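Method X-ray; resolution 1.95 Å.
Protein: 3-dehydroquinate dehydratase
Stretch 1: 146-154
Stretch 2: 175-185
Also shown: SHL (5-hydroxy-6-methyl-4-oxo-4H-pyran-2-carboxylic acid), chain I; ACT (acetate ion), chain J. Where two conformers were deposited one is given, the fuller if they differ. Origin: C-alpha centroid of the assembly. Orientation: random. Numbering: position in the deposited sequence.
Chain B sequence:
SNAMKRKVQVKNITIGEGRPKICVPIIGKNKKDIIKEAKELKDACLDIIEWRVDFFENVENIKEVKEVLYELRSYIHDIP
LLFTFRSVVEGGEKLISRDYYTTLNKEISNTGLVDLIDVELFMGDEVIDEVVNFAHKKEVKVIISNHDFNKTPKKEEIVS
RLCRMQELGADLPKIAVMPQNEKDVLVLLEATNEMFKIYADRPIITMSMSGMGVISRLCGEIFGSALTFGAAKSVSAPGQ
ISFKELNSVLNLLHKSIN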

# COMPACT_ATOMS: atom_id res chain seq x y z
N ASN B 146 -19.92 2.09 10.81
CA ASN B 146 -19.85 3.46 11.31
C ASN B 146 -18.90 4.26 10.42
O ASN B 146 -17.87 3.74 9.96
CB ASN B 146 -19.38 3.47 12.76
CG ASN B 146 -19.28 4.87 13.35
OD1 ASN B 146 -18.21 5.29 13.78
ND2 ASN B 146 -20.39 5.60 13.36
N HIS B 147 -19.25 5.51 10.18
CA HIS B 147 -18.46 6.40 9.33
C HIS B 147 -18.20 7.75 9.97
O HIS B 147 -19.03 8.27 10.73
CB HIS B 147 -19.21 6.66 8.04
CG HIS B 147 -19.62 5.41 7.33
ND1 HIS B 147 -20.71 4.67 7.72
CD2 HIS B 147 -19.10 4.79 6.25
CE1 HIS B 147 -20.83 3.62 6.92
NE2 HIS B 147 -19.86 3.68 6.01
N ASP B 148 -17.03 8.31 9.68
CA ASP B 148 -16.75 9.66 10.05
C ASP B 148 -16.14 10.27 8.81
O ASP B 148 -15.06 9.85 8.35
CB ASP B 148 -15.83 9.76 11.25
CG ASP B 148 -15.74 11.18 11.81
OD1 ASP B 148 -15.75 12.16 11.02
OD2 ASP B 148 -15.65 11.31 13.05
N PHE B 149 -16.85 11.23 8.23
CA PHE B 149 -16.38 11.90 7.01
C PHE B 149 -15.53 13.14 7.23
O PHE B 149 -15.07 13.75 6.27
CB PHE B 149 -17.56 12.24 6.10
CG PHE B 149 -18.14 11.07 5.46
CD1 PHE B 149 -19.13 10.35 6.10
CD2 PHE B 149 -17.66 10.63 4.23
CE1 PHE B 149 -19.66 9.21 5.50
CE2 PHE B 149 -18.18 9.50 3.64
CZ PHE B 149 -19.18 8.79 4.27
N ASN B 150 -15.30 13.51 8.49
CA ASN B 150 -14.55 14.74 8.80
C ASN B 150 -13.24 14.54 9.56
O ASN B 150 -12.38 15.41 9.53
CB ASN B 150 -15.44 15.66 9.62
CG ASN B 150 -16.73 15.99 8.91
OD1 ASN B 150 -17.81 15.79 9.46
ND2 ASN B 150 -16.63 16.46 7.68
N LYS B 151 -13.10 13.43 10.25
CA LYS B 151 -11.88 13.21 11.03
C LYS B 151 -11.61 11.73 11.25
O LYS B 151 -12.43 10.87 10.93
CB LYS B 151 -12.00 13.89 12.39
CG LYS B 151 -12.98 13.22 13.36
CD LYS B 151 -12.96 13.90 14.72
CE LYS B 151 -13.67 13.07 15.77
NZ LYS B 151 -15.03 12.71 15.39
N THR B 152 -10.43 11.45 11.80
CA THR B 152 -10.03 10.11 12.20
C THR B 152 -10.01 10.09 13.73
O THR B 152 -9.15 10.72 14.35
CB THR B 152 -8.66 9.73 11.64
OG1 THR B 152 -8.71 9.74 10.20
CG2 THR B 152 -8.25 8.31 12.14
N PRO B 153 -10.97 9.40 14.35
CA PRO B 153 -10.96 9.36 15.80
C PRO B 153 -9.66 8.70 16.30
O PRO B 153 -8.99 7.98 15.53
CB PRO B 153 -12.19 8.51 16.14
CG PRO B 153 -13.06 8.60 14.93
CD PRO B 153 -12.12 8.67 13.78
N LYS B 154 -9.32 8.95 17.56
CA LYS B 154 -8.11 8.38 18.14
C LYS B 154 -8.17 6.85 18.11
O LYS B 154 -9.25 6.26 18.04
CB LYS B 154 -7.92 8.88 19.58
CG LYS B 154 -7.93 10.41 19.69
CD LYS B 154 -7.03 10.97 18.64
CE LYS B 154 -7.00 12.48 18.62
NZ LYS B 154 -6.22 12.90 17.43
N ILE B 175 -15.56 0.02 9.97
CA ILE B 175 -15.38 1.44 10.23
C ILE B 175 -14.63 2.11 9.11
O ILE B 175 -13.66 1.57 8.57
CB ILE B 175 -14.74 1.75 11.63
CG1 ILE B 175 -14.99 3.22 11.99
CG2 ILE B 175 -13.26 1.42 11.68
CD1 ILE B 175 -14.68 3.57 13.42
N ALA B 176 -15.15 3.26 8.71
CA ALA B 176 -14.54 4.07 7.65
C ALA B 176 -14.36 5.49 8.21
O ALA B 176 -15.32 6.10 8.70
CB ALA B 176 -15.43 4.09 6.40
N VAL B 177 -13.14 6.01 8.13
CA VAL B 177 -12.81 7.32 8.69
C VAL B 177 -12.09 8.20 7.67
O VAL B 177 -11.55 7.70 6.68
CB VAL B 177 -11.96 7.18 9.96
CG1 VAL B 177 -12.75 6.40 11.03
CG2 VAL B 177 -10.62 6.49 9.67
N MET B 178 -12.08 9.50 7.91
CA MET B 178 -11.48 10.45 6.98
C MET B 178 -10.18 11.01 7.56
O MET B 178 -10.19 11.63 8.63
CB MET B 178 -12.46 11.60 6.71
CG MET B 178 -11.96 12.63 5.66
SD MET B 178 -11.83 11.87 4.00
CE MET B 178 -13.54 11.55 3.60
N PRO B 179 -9.05 10.81 6.85
CA PRO B 179 -7.83 11.40 7.40
C PRO B 179 -7.75 12.89 7.13
O PRO B 179 -8.19 13.33 6.07
CB PRO B 179 -6.71 10.69 6.63
CG PRO B 179 -7.31 10.41 5.29
CD PRO B 179 -8.80 10.14 5.55
N GLN B 180 -7.21 13.64 8.08
CA GLN B 180 -6.95 15.06 7.91
C GLN B 180 -5.46 15.23 7.56
O GLN B 180 -5.03 16.30 7.10
CB GLN B 180 -7.30 15.81 9.17
CG GLN B 180 -8.79 15.74 9.53
CD GLN B 180 -9.13 16.50 10.80
OE1 GLN B 180 -8.25 17.03 11.48
NE2 GLN B 180 -10.42 16.55 11.12
N ASN B 181 -4.68 14.18 7.79
CA ASN B 181 -3.25 14.20 7.50
C ASN B 181 -2.74 12.78 7.33
O ASN B 181 -3.48 11.80 7.55
CB ASN B 181 -2.48 14.96 8.58
CG ASN B 181 -2.74 14.42 9.99
OD1 ASN B 181 -2.79 13.20 10.21
ND2 ASN B 181 -2.87 15.33 10.95
N GLU B 182 -1.47 12.65 6.95
CA GLU B 182 -0.89 11.35 6.69
C GLU B 182 -0.85 10.51 7.95
O GLU B 182 -1.12 9.30 7.92
CB GLU B 182 0.53 11.49 6.10
CG GLU B 182 0.57 12.13 4.71
CD GLU B 182 0.45 13.65 4.73
OE1 GLU B 182 0.34 14.26 5.84
OE2 GLU B 182 0.48 14.24 3.64
N LYS B 183 -0.54 11.14 9.08
CA LYS B 183 -0.47 10.41 10.34
C LYS B 183 -1.80 9.74 10.67
O LYS B 183 -1.81 8.63 11.25
CB LYS B 183 -0.00 11.30 11.49
CG LYS B 183 0.26 10.52 12.79
CD LYS B 183 1.06 11.32 13.82
CE LYS B 183 1.24 10.51 15.11
NZ LYS B 183 2.15 11.15 16.11
N ASP B 184 -2.92 10.38 10.29
CA ASP B 184 -4.29 9.83 10.53
C ASP B 184 -4.51 8.50 9.82
O ASP B 184 -5.21 7.60 10.34
CB ASP B 184 -5.38 10.81 10.09
CG ASP B 184 -5.63 11.92 11.08
OD1 ASP B 184 -5.16 11.82 12.24
OD2 ASP B 184 -6.34 12.89 10.70
N VAL B 185 -3.94 8.37 8.62
CA VAL B 185 -4.02 7.10 7.87
C VAL B 185 -3.32 6.02 8.68
O VAL B 185 -3.84 4.90 8.84
CB VAL B 185 -3.35 7.21 6.51
CG1 VAL B 185 -3.43 5.86 5.78
CG2 VAL B 185 -3.98 8.31 5.66
OAD SHL I . -15.08 2.15 -0.50
CAH SHL I . -15.48 3.17 0.12
OAA SHL I . -15.07 4.32 -0.19
CAK SHL I . -16.42 3.00 1.20
OAG SHL I . -16.85 1.67 1.52
CAF SHL I . -17.91 1.49 2.44
CAL SHL I . -18.40 0.25 2.63
CAJ SHL I . -18.44 2.61 2.99
OAC SHL I . -19.46 2.49 3.84
CAI SHL I . -17.95 3.85 2.71
CAE SHL I . -16.96 4.05 1.83
OAB SHL I . -18.47 4.91 3.30
C ACT J . -19.69 13.36 9.49
O ACT J . -19.28 12.19 9.26
OXT ACT J . -19.11 13.97 10.42
CH3 ACT J . -20.77 14.03 8.70
O HOH W 1 -7.59 7.79 8.65
O HOH W 2 -8.54 13.58 12.06
O HOH W 3 -6.43 10.52 14.47

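The shortest hydrogen bond between the two stretches comes from a side chain. Gln-180 NE2 donates to Asn-150 O at 2.8 Å, almost in line at 176°. The CA-to-CB bond of Gln-180 points sideways, but the extended chain brings its amide back to the loop.

Two backbone bonds join the strands. Ala-176 N donates to Asn-146 O at 3.0 Å, and Asp-148 N donates to Ala-176 O at 3.0 Å. Ala-176 thus uses both its N and its O, as expected of parallel strands, whose axes here differ by 4°. The same carbonyls also receive CA-H contacts: Ile-175 CA lies 3.4 Å from Asn-146 O, and His-147 CA lies 3.2 Å from Ala-176 O.

Beyond the strands the pairing loosens. Met-178 N makes a weak hydrogen bond to Lys-151 O at 3.3 Å. The loop that carries Lys-151 is held within its own stretch by Asp-148. Asp-148 OD1 accepts from Asn-150 N at 2.9 Å and from Lys-151 N at 3.0 Å, while Asp-148 OD2 forms a salt bridge with Lys-151 NZ at 2.8 Å.

Waters link Thr-152 to Asp-184. Water 2 accepts from Thr-152 N at 2.9 Å and donates to Asp-184 OD2 at 2.7 Å. Water 3 donates to Thr-152 O at 2.7 Å and to Asp-184 OD1 at 2.9 Å. Direct packing accompanies these bridges, with Thr-152 OG1 3.5 Å from Asp-184 CB.

The apolar contacts are few. Pro-153 CD meets Val-177 CG1 at 3.6 Å. Met-178 CE reaches Phe-149 CD2 at 4.3 Å, obliquely to the ring. On the sheet face shared by His-147 and Ala-176, His-147 CD2 packs 3.7 Å from Ala-176 CB. The same imidazole hydrogen-bonds the ligand, with His-147 NE2 2.5 Å from SHL OAC.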